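Local coordinates for periplasmic cell division protein (SufI) (Aquifex aeolicus, PDB 6SYY), which probably oxidises substrates at a copper centre and passes the electrons to dioxygen, as multicopper oxidases of the laccase type do, at residues H118-D129 with M453-Q461. Residues are numbered along the deposited sequence; the frame is centred on the assembly and turned at random.
Sequences HWHGFRAPWKSD and MHIHGFQFQ. With CU (copper (II) ion), chain C; CU (copper (II) ion), chain E; O (oxygen atom), chain F.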
ATOM      1  N   HIS A 118      -4.553   9.042   5.992  1.00 24.45           N
ATOM      2  CA  HIS A 118      -3.109   8.869   5.980  1.00 26.61           C
ATOM      3  C   HIS A 118      -2.618   8.804   4.538  1.00 35.71           C
ATOM      4  O   HIS A 118      -3.171   8.057   3.723  1.00 24.32           O
ATOM      5  CB  HIS A 118      -2.699   7.606   6.733  1.00 24.62           C
ATOM      6  CG  HIS A 118      -1.242   7.295   6.624  1.00 57.27           C
ATOM      7  ND1 HIS A 118      -0.262   8.236   6.859  1.00 43.72           N
ATOM      8  CD2 HIS A 118      -0.595   6.151   6.298  1.00 37.77           C
ATOM      9  CE1 HIS A 118       0.925   7.685   6.684  1.00 55.10           C
ATOM     10  NE2 HIS A 118       0.752   6.420   6.348  1.00 68.61           N
ATOM     11  N   TRP A 119      -1.591   9.593   4.226  1.00 25.75           N
ATOM     12  CA  TRP A 119      -0.951   9.553   2.911  1.00 29.55           C
ATOM     13  C   TRP A 119       0.199   8.551   2.989  1.00 35.60           C
ATOM     14  O   TRP A 119       1.367   8.899   3.170  1.00 33.15           O
ATOM     15  CB  TRP A 119      -0.478  10.942   2.500  1.00 23.29           C
ATOM     16  CG  TRP A 119      -1.456  12.025   2.828  1.00 30.75           C
ATOM     17  CD1 TRP A 119      -1.326  12.984   3.789  1.00 36.53           C
ATOM     18  CD2 TRP A 119      -2.724  12.252   2.203  1.00 37.44           C
ATOM     19  NE1 TRP A 119      -2.434  13.799   3.799  1.00 37.08           N
ATOM     20  CE2 TRP A 119      -3.307  13.369   2.836  1.00 31.62           C
ATOM     21  CE3 TRP A 119      -3.424  11.619   1.170  1.00 30.91           C
ATOM     22  CZ2 TRP A 119      -4.553  13.865   2.472  1.00 30.59           C
ATOM     23  CZ3 TRP A 119      -4.664  12.117   0.809  1.00 40.40           C
ATOM     24  CH2 TRP A 119      -5.214  13.229   1.456  1.00 25.79           C
ATOM     25  N   HIS A 120      -0.160   7.274   2.849  1.00 30.04           N
ATOM     26  CA  HIS A 120       0.766   6.173   3.093  1.00 29.27           C
ATOM     27  C   HIS A 120       1.946   6.244   2.134  1.00 42.81           C
ATOM     28  O   HIS A 120       1.773   6.231   0.911  1.00 30.10           O
ATOM     29  CB  HIS A 120       0.020   4.842   2.956  1.00 26.75           C
ATOM     30  CG  HIS A 120       0.847   3.627   3.262  1.00 34.78           C
ATOM     31  ND1 HIS A 120       0.351   2.557   3.975  1.00 35.51           N
ATOM     32  CD2 HIS A 120       2.117   3.294   2.923  1.00 37.92           C
ATOM     33  CE1 HIS A 120       1.283   1.625   4.076  1.00 48.46           C
ATOM     34  NE2 HIS A 120       2.364   2.047   3.446  1.00 33.37           N
ATOM     35  N   GLY A 121       3.149   6.313   2.700  1.00 33.52           N
ATOM     36  CA  GLY A 121       4.371   6.393   1.932  1.00 32.59           C
ATOM     37  C   GLY A 121       4.944   7.787   1.791  1.00 25.11           C
ATOM     38  O   GLY A 121       6.091   7.921   1.348  1.00 40.54           O
ATOM     39  N   PHE A 122       4.191   8.821   2.162  1.00 41.45           N
ATOM     40  CA  PHE A 122       4.666  10.190   2.009  1.00 20.11           C
ATOM     41  C   PHE A 122       5.719  10.533   3.058  1.00 44.42           C
ATOM     42  O   PHE A 122       5.627  10.126   4.220  1.00 32.56           O
ATOM     43  CB  PHE A 122       3.504  11.184   2.122  1.00 31.26           C
ATOM     44  CG  PHE A 122       2.687  11.328   0.867  1.00 42.43           C
ATOM     45  CD1 PHE A 122       2.641  10.317  -0.081  1.00 28.78           C
ATOM     46  CD2 PHE A 122       1.967  12.487   0.632  1.00 29.19           C
ATOM     47  CE1 PHE A 122       1.884  10.458  -1.234  1.00 29.34           C
ATOM     48  CE2 PHE A 122       1.208  12.633  -0.519  1.00 46.40           C
ATOM     49  CZ  PHE A 122       1.168  11.618  -1.453  1.00 32.87           C
ATOM     50  N   ARG A 123       6.728  11.288   2.635  1.00 33.29           N
ATOM     51  CA  ARG A 123       7.562  12.057   3.551  1.00 34.44           C
ATOM     52  C   ARG A 123       6.873  13.400   3.754  1.00 26.41           C
ATOM     53  O   ARG A 123       6.864  14.244   2.852  1.00 51.01           O
ATOM     54  CB  ARG A 123       8.970  12.239   2.993  1.00 23.57           C
ATOM     55  CG  ARG A 123       9.740  10.956   2.813  1.00 25.33           C
ATOM     56  CD  ARG A 123      10.945  11.164   1.910  1.00 35.53           C
ATOM     57  NE  ARG A 123      11.695   9.927   1.743  1.00 41.72           N
ATOM     58  CZ  ARG A 123      12.831   9.656   2.374  1.00 70.34           C
ATOM     59  NH1 ARG A 123      13.357  10.549   3.202  1.00 49.57           N
ATOM     60  NH2 ARG A 123      13.445   8.496   2.170  1.00 42.99           N
ATOM     61  N   ALA A 124       6.277  13.590   4.925  1.00 30.73           N
ATOM     62  CA  ALA A 124       5.485  14.773   5.215  1.00 36.39           C
ATOM     63  C   ALA A 124       5.738  15.219   6.646  1.00 38.36           C
ATOM     64  O   ALA A 124       6.128  14.404   7.492  1.00 31.55           O
ATOM     65  CB  ALA A 124       3.986  14.497   5.023  1.00 19.66           C
ATOM     66  N   PRO A 125       5.540  16.502   6.945  1.00 37.46           N
ATOM     67  CA  PRO A 125       5.438  16.903   8.351  1.00 24.38           C
ATOM     68  C   PRO A 125       4.274  16.158   8.984  1.00 32.54           C
ATOM     69  O   PRO A 125       3.221  15.984   8.370  1.00 36.52           O
ATOM     70  CB  PRO A 125       5.189  18.415   8.284  1.00 33.44           C
ATOM     71  CG  PRO A 125       5.620  18.821   6.910  1.00 33.24           C
ATOM     72  CD  PRO A 125       5.351  17.639   6.029  1.00 35.81           C
ATOM     73  N   TRP A 126       4.479  15.689  10.215  1.00 25.38           N
ATOM     74  CA  TRP A 126       3.579  14.673  10.748  1.00 32.61           C
ATOM     75  C   TRP A 126       2.182  15.211  11.022  1.00 22.14           C
ATOM     76  O   TRP A 126       1.221  14.435  11.016  1.00 27.37           O
ATOM     77  CB  TRP A 126       4.179  14.049  12.003  1.00 33.68           C
ATOM     78  CG  TRP A 126       4.088  14.887  13.225  1.00 36.59           C
ATOM     79  CD1 TRP A 126       4.814  16.003  13.512  1.00 26.25           C
ATOM     80  CD2 TRP A 126       3.235  14.660  14.349  1.00 34.77           C
ATOM     81  NE1 TRP A 126       4.459  16.491  14.747  1.00 31.71           N
ATOM     82  CE2 TRP A 126       3.492  15.680  15.281  1.00 35.34           C
ATOM     83  CE3 TRP A 126       2.277  13.688  14.657  1.00 21.76           C
ATOM     84  CZ2 TRP A 126       2.825  15.761  16.498  1.00 23.71           C
ATOM     85  CZ3 TRP A 126       1.616  13.769  15.865  1.00 26.70           C
ATOM     86  CH2 TRP A 126       1.892  14.798  16.771  1.00 52.31           C
ATOM     87  N   LYS A 127       2.036  16.517  11.234  1.00 24.03           N
ATOM     88  CA  LYS A 127       0.698  17.083  11.328  1.00 28.16           C
ATOM     89  C   LYS A 127       0.002  17.132   9.975  1.00 33.16           C
ATOM     90  O   LYS A 127      -1.200  17.417   9.921  1.00 28.14           O
ATOM     91  CB  LYS A 127       0.771  18.475  11.960  1.00 23.30           C
ATOM     92  CG  LYS A 127       1.462  18.449  13.312  1.00 39.72           C
ATOM     93  CD  LYS A 127       1.719  19.829  13.888  1.00 74.59           C
ATOM     94  CE  LYS A 127       2.389  19.714  15.254  1.00 43.67           C
ATOM     95  NZ  LYS A 127       2.674  21.039  15.865  1.00 49.14           N
ATOM     96  N   SER A 128       0.726  16.858   8.889  1.00 26.73           N
ATOM     97  CA  SER A 128       0.148  16.726   7.559  1.00 30.83           C
ATOM     98  C   SER A 128       0.120  15.281   7.093  1.00 24.22           C
ATOM     99  O   SER A 128      -0.243  15.017   5.942  1.00 31.98           O
ATOM    100  CB  SER A 128       0.923  17.574   6.549  1.00 20.26           C
ATOM    101  OG  SER A 128       0.897  18.947   6.898  1.00 31.57           O
ATOM    102  N   ASP A 129       0.491  14.343   7.965  1.00 36.29           N
ATOM    103  CA  ASP A 129       0.676  12.943   7.599  1.00 39.48           C
ATOM    104  C   ASP A 129      -0.564  12.093   7.840  1.00 41.49           C
ATOM    105  O   ASP A 129      -0.742  11.066   7.172  1.00 38.46           O
ATOM    106  CB  ASP A 129       1.862  12.363   8.382  1.00 44.14           C
ATOM    107  CG  ASP A 129       2.084  10.889   8.109  1.00 91.02           C
ATOM    108  OD1 ASP A 129       2.241  10.515   6.926  1.00101.95           O
ATOM    109  OD2 ASP A 129       2.113  10.106   9.082  1.00 82.79           O
ATOM    110  N   MET A 453       5.407  -4.964   8.413  1.00 29.33           N
ATOM    111  CA  MET A 453       5.715  -3.844   9.294  1.00 25.35           C
ATOM    112  C   MET A 453       5.953  -2.577   8.486  1.00 24.71           C
ATOM    113  O   MET A 453       6.748  -2.570   7.540  1.00 24.21           O
ATOM    114  CB  MET A 453       6.933  -4.163  10.161  1.00 29.00           C
ATOM    115  CG  MET A 453       6.715  -5.321  11.125  1.00 27.61           C
ATOM    116  SD  MET A 453       5.336  -5.031  12.255  1.00 32.04           S
ATOM    117  CE  MET A 453       5.856  -3.509  13.049  1.00 34.48           C
ATOM    118  N   HIS A 454       5.271  -1.506   8.873  1.00 26.68           N
ATOM    119  CA  HIS A 454       5.300  -0.237   8.164  1.00 17.86           C
ATOM    120  C   HIS A 454       5.763   0.859   9.114  1.00 34.06           C
ATOM    121  O   HIS A 454       5.341   0.905  10.275  1.00 30.55           O
ATOM    122  CB  HIS A 454       3.907   0.076   7.591  1.00 17.78           C
ATOM    123  CG  HIS A 454       3.783   1.436   6.979  1.00 30.11           C
ATOM    124  ND1 HIS A 454       4.581   1.864   5.940  1.00 34.95           N
ATOM    125  CD2 HIS A 454       2.936   2.460   7.248  1.00 34.97           C
ATOM    126  CE1 HIS A 454       4.240   3.096   5.604  1.00 34.13           C
ATOM    127  NE2 HIS A 454       3.245   3.480   6.382  1.00 29.12           N
ATOM    128  N   ILE A 455       6.656   1.722   8.636  1.00 24.01           N
ATOM    129  CA  ILE A 455       7.035   2.935   9.350  1.00 39.42           C
ATOM    130  C   ILE A 455       6.565   4.128   8.535  1.00 37.29           C
ATOM    131  O   ILE A 455       6.593   4.102   7.299  1.00 34.61           O
ATOM    132  CB  ILE A 455       8.553   3.028   9.619  1.00 37.73           C
ATOM    133  CG1 ILE A 455       9.344   2.998   8.310  1.00 54.14           C
ATOM    134  CG2 ILE A 455       9.012   1.917  10.544  1.00 30.99           C
ATOM    135  CD1 ILE A 455      10.819   3.271   8.495  1.00 60.72           C
ATOM    136  N   HIS A 456       6.108   5.163   9.228  1.00 26.20           N
ATOM    137  CA  HIS A 456       5.789   6.430   8.596  1.00 26.74           C
ATOM    138  C   HIS A 456       7.040   7.302   8.528  1.00 30.75           C
ATOM    139  O   HIS A 456       8.038   7.050   9.204  1.00 28.61           O
ATOM    140  CB  HIS A 456       4.681   7.157   9.363  1.00 25.41           C
ATOM    141  CG  HIS A 456       3.364   6.441   9.357  1.00 42.54           C
ATOM    142  ND1 HIS A 456       2.170   7.081   9.610  1.00 39.23           N
ATOM    143  CD2 HIS A 456       3.053   5.142   9.136  1.00 50.34           C
ATOM    144  CE1 HIS A 456       1.180   6.208   9.542  1.00 41.86           C
ATOM    145  NE2 HIS A 456       1.689   5.025   9.255  1.00 34.12           N
ATOM    146  N   GLY A 457       6.976   8.334   7.696  1.00 29.90           N
ATOM    147  CA  GLY A 457       8.007   9.358   7.653  1.00 26.12           C
ATOM    148  C   GLY A 457       9.150   9.155   6.680  1.00 33.57           C
ATOM    149  O   GLY A 457       9.640  10.127   6.099  1.00 29.54           O
ATOM    150  N   PHE A 458       9.599   7.913   6.499  1.00 36.58           N
ATOM    151  CA  PHE A 458      10.744   7.644   5.637  1.00 25.44           C
ATOM    152  C   PHE A 458      10.578   6.297   4.953  1.00 26.74           C
ATOM    153  O   PHE A 458       9.950   5.381   5.489  1.00 33.88           O
ATOM    154  CB  PHE A 458      12.065   7.643   6.417  1.00 26.90           C
ATOM    155  CG  PHE A 458      12.186   8.762   7.407  1.00 45.81           C
ATOM    156  CD1 PHE A 458      12.734   9.977   7.033  1.00 22.81           C
ATOM    157  CD2 PHE A 458      11.743   8.602   8.711  1.00 40.03           C
ATOM    158  CE1 PHE A 458      12.840  11.013   7.943  1.00 48.23           C
ATOM    159  CE2 PHE A 458      11.845   9.633   9.625  1.00 42.45           C
ATOM    160  CZ  PHE A 458      12.396  10.840   9.241  1.00 26.41           C
ATOM    161  N   GLN A 459      11.156   6.186   3.765  1.00 19.69           N
ATOM    162  CA  GLN A 459      11.343   4.875   3.179  1.00 22.88           C
ATOM    163  C   GLN A 459      12.632   4.253   3.717  1.00 31.20           C
ATOM    164  O   GLN A 459      13.461   4.921   4.339  1.00 37.11           O
ATOM    165  CB  GLN A 459      11.370   4.962   1.654  1.00 25.09           C
ATOM    166  CG  GLN A 459      10.032   5.319   1.030  1.00 27.86           C
ATOM    167  CD  GLN A 459       9.778   6.814   1.004  1.00 22.55           C
ATOM    168  OE1 GLN A 459      10.693   7.616   1.190  1.00 38.53           O
ATOM    169  NE2 GLN A 459       8.530   7.196   0.763  1.00 37.39           N
ATOM    170  N   PHE A 460      12.793   2.955   3.481  1.00 25.14           N
ATOM    171  CA  PHE A 460      13.963   2.232   3.952  1.00 22.11           C
ATOM    172  C   PHE A 460      14.402   1.237   2.890  1.00 34.02           C
ATOM    173  O   PHE A 460      13.687   0.969   1.920  1.00 30.91           O
ATOM    174  CB  PHE A 460      13.686   1.508   5.277  1.00 24.87           C
ATOM    175  CG  PHE A 460      12.513   0.567   5.223  1.00 24.91           C
ATOM    176  CD1 PHE A 460      12.657  -0.721   4.737  1.00 21.22           C
ATOM    177  CD2 PHE A 460      11.265   0.972   5.669  1.00 23.04           C
ATOM    178  CE1 PHE A 460      11.578  -1.588   4.687  1.00 22.50           C
ATOM    179  CE2 PHE A 460      10.188   0.109   5.630  1.00 44.50           C
ATOM    180  CZ  PHE A 460      10.342  -1.172   5.132  1.00 26.71           C
ATOM    181  N   GLN A 461      15.590   0.677   3.092  1.00 33.68           N
ATOM    182  CA  GLN A 461      16.137  -0.357   2.226  1.00 32.07           C
ATOM    183  C   GLN A 461      16.341  -1.627   3.037  1.00 29.49           C
ATOM    184  O   GLN A 461      16.936  -1.589   4.120  1.00 26.70           O
ATOM    185  CB  GLN A 461      17.450   0.096   1.595  1.00 23.22           C
ATOM    186  CG  GLN A 461      17.293   1.327   0.723  1.00 25.07           C
ATOM    187  CD  GLN A 461      18.619   1.905   0.303  1.00 40.84           C
ATOM    188  OE1 GLN A 461      19.676   1.466   0.763  1.00 39.89           O
ATOM    189  NE2 GLN A 461      18.576   2.897  -0.576  1.00 38.83           N
TER
HETATM  190 CU    CU C 702       0.018   3.842   9.075  0.60 34.80          CU
HETATM  191 CU    CU E 704      -1.286   2.330   5.037  0.60 38.83          CU
HETATM  192  O     O F 705      -0.695   3.012   7.281  0.60 29.00           O
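Arg123 and Gly457, with CA atoms 4.9 Å apart, are the nearest CA pair between 118-129 and 453-461, two segments of the chain that each run out of a strand through a His-X-His pair and turn aside at a glycine. The paired motifs illustrate how a trinuclear copper cluster is built at a domain interface, each side lending alternate histidines. His118 and His456 arrive from opposite directions and form an offset stack, their planes only 6° apart and centroids 3.9 Å apart. His120 and His454 make a second offset stack, less parallel. His118 and His454 serve one copper, close to which His456 also lies; His456 NE2 binds a second, at 2.1 Å, with His161 and His508, while His120 ND1 binds the third with His159 and His510. The bound oxygen atom lies between these last two metals.

Asp129 helps set the rotation of both rings of the first stack, together with the coppers. Its OD2 accepts a hydrogen bond from His456 ND1 through its syn lone pair, at 3.1 Å, and its backbone O receives His118 ND1 in a nearly straight bond of 166°. Asp479 ties the second pair together from outside, its backbone O receiving His454 ND1 and the residue also being the polar partner of His120.

Farther from the metals, the extended Arg123 side chain lays its CG against Gly457 O and gives NE to Gln459 OE1 at 2.6 Å, in the amide's carbonyl plane; NH2 adds a weak bond to the same oxygen. The bend of Gln459 at chi2 (84°) brings OE1 there. A leucine in place of Arg123 would probably leave that buried amide oxygen without its donor and the amide freer to turn.

Strand 117-120 lies at the edge of its sheet beside 154-160, whereas 451-455 runs between 503-509 and 480-483, so the contact joins the first and last cupredoxin domains.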